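Local coordinates for protein diacylglycerol O-acyltransferase (Marinobacter hydrocarbonoclasticus, PDB 6CHJ) that probably transfers the acyl group of an acyl-CoA to diacylglycerol or, as a wax ester synthase, to a fatty alcohol, forming triacylglycerols or wax esters, at residues Trp115-Ile120 / Leu130-His135. Numbering follows the deposited sequence.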
# COMPACT_ATOMS: atom_id res chain seq x y z
N TRP B 115 11.56 3.00 4.61
CA TRP B 115 11.11 4.37 4.71
C TRP B 115 10.57 4.83 3.36
O TRP B 115 10.99 4.33 2.32
CB TRP B 115 12.23 5.30 5.17
CG TRP B 115 13.40 5.35 4.25
CD1 TRP B 115 14.51 4.55 4.28
CD2 TRP B 115 13.61 6.28 3.17
NE1 TRP B 115 15.38 4.91 3.28
CE2 TRP B 115 14.85 5.97 2.59
CE3 TRP B 115 12.85 7.33 2.64
CZ2 TRP B 115 15.36 6.68 1.50
CZ3 TRP B 115 13.36 8.04 1.56
CH2 TRP B 115 14.60 7.71 1.01
N GLU B 116 9.60 5.74 3.40
CA GLU B 116 9.12 6.42 2.21
C GLU B 116 8.94 7.89 2.54
O GLU B 116 8.53 8.23 3.65
CB GLU B 116 7.80 5.85 1.71
CG GLU B 116 7.86 4.42 1.23
CD GLU B 116 6.49 3.75 1.21
OE1 GLU B 116 5.45 4.45 1.13
OE2 GLU B 116 6.46 2.50 1.29
N VAL B 117 9.24 8.75 1.57
CA VAL B 117 8.86 10.16 1.62
C VAL B 117 7.95 10.44 0.43
O VAL B 117 8.30 10.13 -0.72
CB VAL B 117 10.08 11.10 1.60
CG1 VAL B 117 9.63 12.53 1.73
CG2 VAL B 117 11.08 10.72 2.68
N HIS B 118 6.80 11.04 0.71
CA HIS B 118 5.80 11.35 -0.31
C HIS B 118 5.65 12.87 -0.38
O HIS B 118 5.11 13.50 0.54
CB HIS B 118 4.47 10.68 0.04
CG HIS B 118 4.49 9.18 -0.07
ND1 HIS B 118 3.67 8.49 -0.93
CD2 HIS B 118 5.23 8.25 0.59
CE1 HIS B 118 3.90 7.19 -0.80
NE2 HIS B 118 4.85 7.02 0.11
N LEU B 119 6.13 13.46 -1.47
CA LEU B 119 5.92 14.87 -1.75
C LEU B 119 4.61 15.02 -2.52
O LEU B 119 4.48 14.53 -3.65
CB LEU B 119 7.10 15.45 -2.53
CG LEU B 119 7.01 16.87 -3.10
CD1 LEU B 119 6.83 17.86 -1.97
CD2 LEU B 119 8.26 17.21 -3.96
N ILE B 120 3.65 15.73 -1.92
CA ILE B 120 2.30 15.88 -2.46
C ILE B 120 2.13 17.30 -2.99
O ILE B 120 2.33 18.27 -2.25
CB ILE B 120 1.23 15.57 -1.39
CG1 ILE B 120 1.49 14.21 -0.70
CG2 ILE B 120 -0.17 15.65 -2.00
CD1 ILE B 120 0.99 14.15 0.74
N LEU B 130 4.60 17.02 2.87
CA LEU B 130 5.47 15.85 2.95
C LEU B 130 4.77 14.83 3.83
O LEU B 130 4.46 15.12 4.99
CB LEU B 130 6.85 16.17 3.52
CG LEU B 130 7.97 16.70 2.64
CD1 LEU B 130 9.28 16.45 3.36
CD2 LEU B 130 7.97 16.09 1.21
N TYR B 131 4.53 13.63 3.28
CA TYR B 131 4.12 12.49 4.08
C TYR B 131 5.26 11.50 4.13
O TYR B 131 5.62 10.91 3.10
CB TYR B 131 2.85 11.82 3.55
CG TYR B 131 2.63 10.48 4.24
CD1 TYR B 131 2.18 10.42 5.57
CD2 TYR B 131 2.94 9.29 3.59
CE1 TYR B 131 2.01 9.20 6.21
CE2 TYR B 131 2.78 8.07 4.22
CZ TYR B 131 2.32 8.02 5.52
OH TYR B 131 2.17 6.79 6.09
N THR B 132 5.79 11.28 5.33
CA THR B 132 6.93 10.40 5.57
C THR B 132 6.48 9.17 6.35
O THR B 132 5.72 9.29 7.31
CB THR B 132 8.02 11.14 6.35
OG1 THR B 132 8.36 12.33 5.64
CG2 THR B 132 9.26 10.28 6.51
N LYS B 133 6.96 8.00 5.94
CA LYS B 133 6.56 6.72 6.53
C LYS B 133 7.83 5.97 6.88
O LYS B 133 8.64 5.70 5.98
CB LYS B 133 5.70 5.92 5.53
CG LYS B 133 5.23 4.55 6.01
CD LYS B 133 4.79 3.62 4.88
CE LYS B 133 3.77 4.26 3.93
NZ LYS B 133 2.70 3.25 3.61
N VAL B 134 8.01 5.62 8.15
CA VAL B 134 9.17 4.82 8.55
C VAL B 134 8.72 3.69 9.46
O VAL B 134 7.86 3.88 10.33
CB VAL B 134 10.26 5.66 9.27
CG1 VAL B 134 11.50 4.79 9.54
CG2 VAL B 134 10.65 6.85 8.41
N HIS B 135 9.31 2.51 9.27
CA HIS B 135 8.96 1.37 10.10
C HIS B 135 9.53 1.52 11.51
O HIS B 135 10.68 1.92 11.70
CB HIS B 135 9.46 0.08 9.47
CG HIS B 135 8.75 -1.14 9.98
ND1 HIS B 135 9.14 -1.81 11.12
CD2 HIS B 135 7.63 -1.77 9.54
CE1 HIS B 135 8.32 -2.82 11.34
NE2 HIS B 135 7.39 -2.81 10.40
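The ring of Y131 turns its edge toward the face of H118 in a T-shaped pair, centroids 5.6 Å apart and planes at 65°; CD2 of Y131 makes the approach. At the H118 edge, in the ring plane, lies the carboxylate of E116: NE2 of H118 donates to OE1 of E116 at 2.8 Å, meeting its anti lone pair, while ND1 hydrogen-bonds to OE1 of E85. Histidine suits this place: two ring nitrogens reach two carboxylates, fixing its rotation. CE of K133 sits at the edge of Y131, whose OH hydrogen-bonds with ND1 of H104. Extended at first, then bent at chi3 and chi4, flexible K133 makes only a long salt bridge to E116 and carries NZ on to hydrogen-bond the carbonyls of E103 and H106. An alanine at E116 would remove the acceptor of NE2, so H118 would probably be held less firmly. Paired backbone hydrogen bonds join E116 with K133 and H118 with Y131 in this antiparallel hairpin of the catalytic domain. On the face carrying V117 and L119, branched L130 sends CD2 obliquely to CD1 of L119 (3.8 Å) and CG1 of V117. The two carboxylates may favour a protonated H118, though the ammonium of K133 would oppose it.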